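Local coordinates for kynurenine formamidase (Bacillus anthracis, PDB 4CO9), which hydrolyses N-formyl-L-kynurenine to L-kynurenine and formate at a two-zinc site, the second step of tryptophan degradation by the kynurenine pathway, at residues Ile57-His62 and Leu71-Gln76; Glu91-Lys96 and Leu111-His116. One frame throughout, in Å; residues are numbered along the deposited sequence.

Contact 1 and contact 2 both reach the mixed central sheet of the subunit, on opposite sides of the chain's centre. They come in series: 57-62 and 71-76 close contact 1 before 91-96 and 111-116 form contact 2. Their centres lie about 23 Å apart, with nearest atoms about 13 Å apart, so neither touches the other. Strand 56-58 brings contact 1 near one edge of the sheet, between strands 172-175 and 201-203, whereas contact 2 reaches the parallel strand 108-112, between 81-86 and 144-147. The pair illustrates a division of labour within one sheet: contact 1 backs the zinc site, and contact 2 packs a crossover connection without reaching the metals.

Contact 1 (Ile57-His62 and Leu71-Gln76). With ZN (zinc ion), chain O; ZN (zinc ion), chain P.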
ATOM      1  N   ILE C  57       6.662   2.382   6.428  1.00  7.23           N
ATOM      2  CA  ILE C  57       7.893   1.643   6.644  1.00  7.51           C
ATOM      3  C   ILE C  57       9.085   2.496   6.223  1.00  7.81           C
ATOM      4  O   ILE C  57       8.978   3.313   5.305  1.00  7.52           O
ATOM      5  CB  ILE C  57       7.888   0.268   5.917  1.00  7.58           C
ATOM      6  CG1 ILE C  57       7.848   0.409   4.386  1.00  7.79           C
ATOM      7  CG2 ILE C  57       6.719  -0.564   6.409  1.00  7.50           C
ATOM      8  CD1 ILE C  57       9.225   0.377   3.723  1.00  7.97           C
ATOM      9  N   ASP C  58      10.209   2.287   6.906  1.00  7.99           N
ATOM     10  CA  ASP C  58      11.476   2.943   6.585  1.00  8.37           C
ATOM     11  C   ASP C  58      12.355   2.026   5.740  1.00  8.82           C
ATOM     12  O   ASP C  58      12.460   0.833   6.021  1.00  8.81           O
ATOM     13  CB  ASP C  58      12.279   3.237   7.837  1.00  8.48           C
ATOM     14  CG  ASP C  58      11.649   4.260   8.731  1.00  8.72           C
ATOM     15  OD1 ASP C  58      10.707   4.969   8.329  1.00  8.41           O
ATOM     16  OD2 ASP C  58      12.119   4.343   9.888  1.00  9.54           O
ATOM     17  N   ALA C  59      12.986   2.582   4.711  1.00  9.05           N
ATOM     18  CA  ALA C  59      14.051   1.878   3.990  1.00  9.53           C
ATOM     19  C   ALA C  59      15.386   2.335   4.588  1.00  9.92           C
ATOM     20  O   ALA C  59      15.454   3.420   5.164  1.00 10.26           O
ATOM     21  CB  ALA C  59      14.002   2.207   2.514  1.00  9.55           C
ATOM     22  N   PRO C  60      16.442   1.515   4.464  1.00 10.18           N
ATOM     23  CA  PRO C  60      17.734   1.890   5.033  1.00 10.24           C
ATOM     24  C   PRO C  60      18.277   3.207   4.459  1.00 10.52           C
ATOM     25  O   PRO C  60      18.947   3.961   5.166  1.00 10.68           O
ATOM     26  CB  PRO C  60      18.628   0.703   4.677  1.00 10.33           C
ATOM     27  CG  PRO C  60      17.684  -0.447   4.601  1.00 10.44           C
ATOM     28  CD  PRO C  60      16.418   0.106   4.028  1.00 10.30           C
ATOM     29  N   PHE C  61      17.918   3.522   3.226  1.00 10.41           N
ATOM     30  CA  PHE C  61      18.297   4.800   2.628  1.00 10.32           C
ATOM     31  C   PHE C  61      17.866   6.019   3.464  1.00 10.41           C
ATOM     32  O   PHE C  61      18.499   7.078   3.375  1.00 10.13           O
ATOM     33  CB  PHE C  61      17.753   4.895   1.209  1.00 10.70           C
ATOM     34  CG  PHE C  61      18.038   6.218   0.523  1.00 10.85           C
ATOM     35  CD1 PHE C  61      19.330   6.659   0.353  1.00 10.82           C
ATOM     36  CD2 PHE C  61      17.004   7.007   0.037  1.00 10.66           C
ATOM     37  CE1 PHE C  61      19.586   7.863  -0.280  1.00 10.58           C
ATOM     38  CE2 PHE C  61      17.255   8.211  -0.591  1.00 10.61           C
ATOM     39  CZ  PHE C  61      18.556   8.640  -0.749  1.00 10.52           C
ATOM     40  N   HIS C  62      16.801   5.880   4.259  1.00 10.01           N
ATOM     41  CA  HIS C  62      16.337   6.947   5.145  1.00 10.49           C
ATOM     42  C   HIS C  62      17.445   7.429   6.088  1.00 11.06           C
ATOM     43  O   HIS C  62      17.564   8.628   6.328  1.00 11.18           O
ATOM     44  CB  HIS C  62      15.146   6.471   5.965  1.00 10.38           C
ATOM     45  CG  HIS C  62      14.645   7.463   6.961  1.00 10.38           C
ATOM     46  ND1 HIS C  62      14.311   8.752   6.627  1.00 10.50           N
ATOM     47  CD2 HIS C  62      14.372   7.339   8.275  1.00 10.85           C
ATOM     48  CE1 HIS C  62      13.880   9.391   7.696  1.00 10.48           C
ATOM     49  NE2 HIS C  62      13.903   8.549   8.714  1.00 10.85           N
ATOM     50  N   LEU C  71      12.181  -0.247  -3.206  1.00 10.71           N
ATOM     51  CA  LEU C  71      11.903  -1.325  -4.133  1.00 11.15           C
ATOM     52  C   LEU C  71      12.901  -2.486  -3.986  1.00 12.03           C
ATOM     53  O   LEU C  71      12.593  -3.614  -4.373  1.00 11.14           O
ATOM     54  CB  LEU C  71      11.871  -0.817  -5.575  1.00 11.51           C
ATOM     55  CG  LEU C  71      11.427  -1.788  -6.676  1.00 11.38           C
ATOM     56  CD1 LEU C  71      10.071  -2.411  -6.383  1.00 11.64           C
ATOM     57  CD2 LEU C  71      11.396  -1.083  -8.020  1.00 11.63           C
ATOM     58  N   ASP C  72      14.074  -2.211  -3.414  1.00 12.75           N
ATOM     59  CA  ASP C  72      15.082  -3.253  -3.145  1.00 13.65           C
ATOM     60  C   ASP C  72      14.683  -4.135  -1.960  1.00 13.25           C
ATOM     61  O   ASP C  72      15.290  -5.184  -1.737  1.00 12.59           O
ATOM     62  CB  ASP C  72      16.450  -2.633  -2.809  1.00 14.92           C
ATOM     63  CG  ASP C  72      16.987  -1.694  -3.883  1.00 15.88           C
ATOM     64  OD1 ASP C  72      16.777  -1.978  -5.074  1.00 16.91           O
ATOM     65  OD2 ASP C  72      17.624  -0.653  -3.520  1.00 17.34           O
ATOM     66  N   LEU C  73      13.712  -3.705  -1.165  1.00 12.27           N
ATOM     67  CA  LEU C  73      13.337  -4.456   0.021  1.00 12.50           C
ATOM     68  C   LEU C  73      12.529  -5.715  -0.327  1.00 13.00           C
ATOM     69  O   LEU C  73      11.685  -5.712  -1.228  1.00 12.92           O
ATOM     70  CB  LEU C  73      12.548  -3.582   0.995  1.00 12.46           C
ATOM     71  CG  LEU C  73      13.271  -2.339   1.522  1.00 12.61           C
ATOM     72  CD1 LEU C  73      12.280  -1.425   2.227  1.00 12.93           C
ATOM     73  CD2 LEU C  73      14.396  -2.720   2.462  1.00 12.76           C
ATOM     74  N   ASP C  74      12.788  -6.771   0.430  1.00 13.16           N
ATOM     75  CA  ASP C  74      12.159  -8.069   0.222  1.00 13.71           C
ATOM     76  C   ASP C  74      10.691  -8.044   0.670  1.00 12.74           C
ATOM     77  O   ASP C  74      10.395  -7.899   1.854  1.00 11.83           O
ATOM     78  CB  ASP C  74      12.965  -9.100   1.008  1.00 15.26           C
ATOM     79  CG  ASP C  74      12.422 -10.496   0.893  1.00 16.90           C
ATOM     80  OD1 ASP C  74      11.446 -10.718   0.160  1.00 17.77           O
ATOM     81  OD2 ASP C  74      12.997 -11.378   1.563  1.00 19.44           O
ATOM     82  N   ILE C  75       9.767  -8.213  -0.266  1.00 11.96           N
ATOM     83  CA  ILE C  75       8.334  -8.161   0.085  1.00 11.75           C
ATOM     84  C   ILE C  75       7.870  -9.254   1.060  1.00 11.50           C
ATOM     85  O   ILE C  75       6.903  -9.027   1.787  1.00 10.97           O
ATOM     86  CB  ILE C  75       7.411  -8.140  -1.153  1.00 11.90           C
ATOM     87  CG1 ILE C  75       7.623  -9.386  -2.023  1.00 12.06           C
ATOM     88  CG2 ILE C  75       7.632  -6.849  -1.940  1.00 12.04           C
ATOM     89  CD1 ILE C  75       6.633  -9.489  -3.165  1.00 12.35           C
ATOM     90  N   GLN C  76       8.581 -10.392   1.122  1.00 11.19           N
ATOM     91  CA  GLN C  76       8.193 -11.487   2.046  1.00 11.23           C
ATOM     92  C   GLN C  76       8.227 -11.027   3.485  1.00 11.26           C
ATOM     93  O   GLN C  76       7.512 -11.565   4.304  1.00 11.30           O
ATOM     94  CB  GLN C  76       9.119 -12.721   1.794  0.50 11.11           C
ATOM     95  CG  GLN C  76       9.445 -13.147   0.321  0.60 10.86           C
ATOM     96  CD  GLN C  76       8.229 -13.324  -0.570  0.60 10.78           C
ATOM     97  OE1 GLN C  76       7.195 -13.855  -0.147  0.60 10.64           O
ATOM     98  NE2 GLN C  76       8.349 -12.871  -1.808  0.60 10.62           N
TER
HETATM   99 ZN    ZN O 401      11.884   5.679  11.349  1.00 23.31          ZN
HETATM  100 ZN    ZN P 402       9.883   6.667   9.191  1.00 22.07          ZN
HETATM  101  O   HOH W   1      11.473   7.357  10.290  1.00  9.58           O
HETATM  102  O   HOH W   2      11.833   7.597  13.002  1.00 18.80           O
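Leu-73 meets the side chains of 57-62 by apolar contact, its two methyl branches sharing the work. CD1 approaches Ile-57 tip to tip, 3.8 Å from its CD1, and also lies 4.0 Å from CB of Ala-59. The side chains of Leu-73 and Pro-60 slide past each other in opposite directions, with Leu-73 CD2 3.8 Å from Pro-60 CD. For Ile-57, chi1 of 65° puts CG1 between the backbone N and the carbonyl carbon, and the turn about CB-CG1 (chi2 94°) carries CD1 to the leucine. No hydrogen bond joins the two segments; Tyr-78 and His-172 also touch Leu-73 in this buried patch.

Metal coordination occupies the other side of the strand, since Asp-58 points away from Leu-73. Its carboxylate bridges the two zinc ions, OD1 bonding one at 2.1 Å and OD2 the other at 2.0 Å. A water spans the same pair of metals, binding each at 2.0 Å. His-52 and His-56 share the zinc held by OD1, His-163 shares that held by OD2, and Glu-175 serves both.

The one side-chain hydrogen bond inside the segments shapes the far end of the loop. Gln-76 N donates to Asp-74 OD1 at 3.0 Å, from above the carboxylate plane, closing an Asx turn; Asp-74 OD2 has a salt bridge to Arg-143.

His-62, the probable proton donor and acceptor, is hydrogen-bonded through ND1 to Asn-43 O of the second subunit. Segment 57-62 supplies the second half of the cyclase-superfamily signature HxGTHxDxPxH (His-52 to His-62), built here around a binuclear zinc site.

Contact 2 (Glu91-Lys96 and Leu111-His116); sequences ESIGKK and LRTSSH
No flat group takes part where Ile-93 meets Leu-111 and Thr-113, so there are no ring faces or edges to match; branched aliphatic ends do the touching. The two arms of Ile-93 go to different partners. CG2, anti to the backbone N, comes within 4.5 Å of Leu-111 CD1, while CD1, carried on the other arm, lies 4.3 Å from Thr-113 CG2. These are loose approaches, and no hydrogen bond crosses between the segments. Leu-129, from the strand paired with 92-93, touches both Ile-93 and Leu-111.

In the fold, strand 92-93 and helix 95-98 belong to the crossover connection that leaves strand 81-86 and returns as its parallel neighbour 108-112. Ile-93 thus packs the connection against the end of the strand it leads into.

Thr-113 divides its branches between apolar and polar company. With chi1 at 72° its hydroxyl sits between the backbone N and the carbonyl carbon, and Thr-113 OG1 accepts from Ser-115 N at 3.1 Å (N-H...O 147°), an ST turn in which Ser-114 takes a left-handed backbone conformation. Asp-148 grips the same turn, hydrogen-bonded through OD1 to the threonine hydroxyl and through OD2 to Ser-114 N.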
ATOM      1  N   GLU C  91       9.696   3.702  29.546  1.00 24.83           N
ATOM      2  CA  GLU C  91      10.392   4.827  28.925  1.00 25.60           C
ATOM      3  C   GLU C  91      11.190   4.373  27.713  1.00 23.99           C
ATOM      4  O   GLU C  91      11.328   5.118  26.741  1.00 23.36           O
ATOM      5  CB  GLU C  91      11.305   5.551  29.928  1.00 28.35           C
ATOM      6  CG  GLU C  91      10.531   6.251  31.035  1.00 32.06           C
ATOM      7  CD  GLU C  91      11.415   7.108  31.924  1.00 34.84           C
ATOM      8  OE1 GLU C  91      12.623   6.793  32.065  1.00 37.27           O
ATOM      9  OE2 GLU C  91      10.895   8.102  32.487  1.00 39.57           O
ATOM     10  N   SER C  92      11.724   3.158  27.766  1.00 22.30           N
ATOM     11  CA  SER C  92      12.398   2.582  26.604  1.00 22.63           C
ATOM     12  C   SER C  92      12.374   1.064  26.663  1.00 22.28           C
ATOM     13  O   SER C  92      12.246   0.474  27.740  1.00 20.97           O
ATOM     14  CB  SER C  92      13.844   3.081  26.490  1.00 23.12           C
ATOM     15  OG  SER C  92      14.675   2.484  27.468  1.00 22.75           O
ATOM     16  N   ILE C  93      12.490   0.443  25.496  1.00 20.72           N
ATOM     17  CA  ILE C  93      12.336  -0.993  25.371  1.00 20.95           C
ATOM     18  C   ILE C  93      13.594  -1.607  24.789  1.00 20.26           C
ATOM     19  O   ILE C  93      14.023  -1.258  23.696  1.00 20.01           O
ATOM     20  CB  ILE C  93      11.101  -1.358  24.505  1.00 21.01           C
ATOM     21  CG1 ILE C  93       9.819  -0.827  25.151  1.00 21.80           C
ATOM     22  CG2 ILE C  93      10.987  -2.862  24.309  1.00 21.07           C
ATOM     23  CD1 ILE C  93       9.196   0.347  24.433  1.00 22.34           C
ATOM     24  N   GLY C  94      14.190  -2.537  25.525  1.00 20.29           N
ATOM     25  CA  GLY C  94      15.377  -3.247  25.057  1.00 20.58           C
ATOM     26  C   GLY C  94      15.286  -4.709  25.405  1.00 21.95           C
ATOM     27  O   GLY C  94      14.205  -5.219  25.718  1.00 21.24           O
ATOM     28  N   LYS C  95      16.432  -5.381  25.360  1.00 24.54           N
ATOM     29  CA  LYS C  95      16.521  -6.808  25.663  1.00 27.17           C
ATOM     30  C   LYS C  95      15.861  -7.133  26.993  1.00 27.96           C
ATOM     31  O   LYS C  95      15.070  -8.068  27.083  1.00 27.50           O
ATOM     32  CB  LYS C  95      17.984  -7.253  25.683  0.50 28.47           C
ATOM     33  CG  LYS C  95      18.219  -8.675  26.173  0.50 29.73           C
ATOM     34  CD  LYS C  95      19.620  -9.147  25.823  0.50 30.70           C
ATOM     35  CE  LYS C  95      20.009 -10.428  26.548  0.50 31.73           C
ATOM     36  NZ  LYS C  95      19.019 -11.526  26.375  0.50 31.96           N
ATOM     37  N   LYS C  96      16.172  -6.344  28.017  1.00 29.27           N
ATOM     38  CA  LYS C  96      15.674  -6.602  29.363  1.00 31.21           C
ATOM     39  C   LYS C  96      14.153  -6.711  29.403  1.00 30.15           C
ATOM     40  O   LYS C  96      13.610  -7.606  30.040  1.00 30.98           O
ATOM     41  CB  LYS C  96      16.141  -5.514  30.336  1.00 34.22           C
ATOM     42  CG  LYS C  96      15.648  -5.716  31.761  1.00 36.65           C
ATOM     43  CD  LYS C  96      16.290  -4.745  32.735  1.00 39.29           C
ATOM     44  CE  LYS C  96      15.661  -4.885  34.112  1.00 41.09           C
ATOM     45  NZ  LYS C  96      16.302  -3.993  35.110  1.00 42.30           N
ATOM     46  N   LEU C 111       4.843  -3.840  18.698  1.00 13.89           N
ATOM     47  CA  LEU C 111       4.917  -3.363  20.067  1.00 14.11           C
ATOM     48  C   LEU C 111       3.867  -2.290  20.323  1.00 14.42           C
ATOM     49  O   LEU C 111       3.898  -1.226  19.700  1.00 14.03           O
ATOM     50  CB  LEU C 111       6.309  -2.791  20.343  1.00 14.36           C
ATOM     51  CG  LEU C 111       7.519  -3.653  20.012  1.00 14.80           C
ATOM     52  CD1 LEU C 111       8.809  -2.939  20.402  1.00 15.06           C
ATOM     53  CD2 LEU C 111       7.438  -4.986  20.728  1.00 15.13           C
ATOM     54  N   ARG C 112       2.928  -2.581  21.225  1.00 14.29           N
ATOM     55  CA  ARG C 112       1.965  -1.599  21.687  1.00 15.31           C
ATOM     56  C   ARG C 112       2.537  -0.840  22.885  1.00 15.27           C
ATOM     57  O   ARG C 112       2.626  -1.388  23.984  1.00 15.67           O
ATOM     58  CB  ARG C 112       0.630  -2.254  22.094  1.00 16.27           C
ATOM     59  CG  ARG C 112      -0.490  -1.241  22.287  1.00 16.69           C
ATOM     60  CD  ARG C 112      -1.747  -1.773  22.987  1.00 17.63           C
ATOM     61  NE  ARG C 112      -2.353  -2.913  22.298  1.00 17.65           N
ATOM     62  CZ  ARG C 112      -2.047  -4.179  22.553  1.00 17.85           C
ATOM     63  NH1 ARG C 112      -1.174  -4.494  23.517  1.00 17.91           N
ATOM     64  NH2 ARG C 112      -2.622  -5.140  21.855  1.00 17.50           N
ATOM     65  N   THR C 113       2.966   0.396  22.657  1.00 15.30           N
ATOM     66  CA  THR C 113       3.402   1.266  23.749  1.00 15.82           C
ATOM     67  C   THR C 113       2.215   2.002  24.351  1.00 16.50           C
ATOM     68  O   THR C 113       2.261   2.384  25.510  1.00 17.46           O
ATOM     69  CB  THR C 113       4.439   2.323  23.300  1.00 15.42           C
ATOM     70  OG1 THR C 113       3.798   3.317  22.496  1.00 15.05           O
ATOM     71  CG2 THR C 113       5.594   1.690  22.540  1.00 15.24           C
ATOM     72  N   SER C 114       1.168   2.203  23.554  1.00 17.42           N
ATOM     73  CA  SER C 114       0.013   3.013  23.932  1.00 18.23           C
ATOM     74  C   SER C 114       0.435   4.370  24.477  1.00 18.90           C
ATOM     75  O   SER C 114      -0.233   4.925  25.347  1.00 19.34           O
ATOM     76  CB  SER C 114      -0.860   2.281  24.961  1.00 18.79           C
ATOM     77  OG  SER C 114      -1.316   1.033  24.445  1.00 18.29           O
ATOM     78  N   SER C 115       1.553   4.893  23.979  1.00 18.35           N
ATOM     79  CA  SER C 115       2.136   6.116  24.534  1.00 18.51           C
ATOM     80  C   SER C 115       1.520   7.372  23.932  1.00 18.61           C
ATOM     81  O   SER C 115       1.446   8.406  24.596  1.00 18.24           O
ATOM     82  CB  SER C 115       3.635   6.127  24.369  0.50 17.93           C
ATOM     83  OG  SER C 115       4.172   7.351  24.841  0.50 17.15           O
ATOM     84  N   HIS C 116       1.079   7.295  22.679  1.00 18.82           N
ATOM     85  CA  HIS C 116       0.599   8.483  21.987  1.00 19.36           C
ATOM     86  C   HIS C 116      -0.811   8.246  21.446  1.00 20.42           C
ATOM     87  O   HIS C 116      -1.790   8.597  22.106  1.00 19.52           O
ATOM     88  CB  HIS C 116       1.588   8.908  20.893  1.00 19.13           C
ATOM     89  CG  HIS C 116       1.220  10.195  20.221  1.00 19.34           C
ATOM     90  ND1 HIS C 116       1.130  11.394  20.901  1.00 19.70           N
ATOM     91  CD2 HIS C 116       0.926  10.472  18.930  1.00 19.67           C
ATOM     92  CE1 HIS C 116       0.784  12.349  20.057  1.00 19.91           C
ATOM     93  NE2 HIS C 116       0.649  11.815  18.856  1.00 19.45           N
TER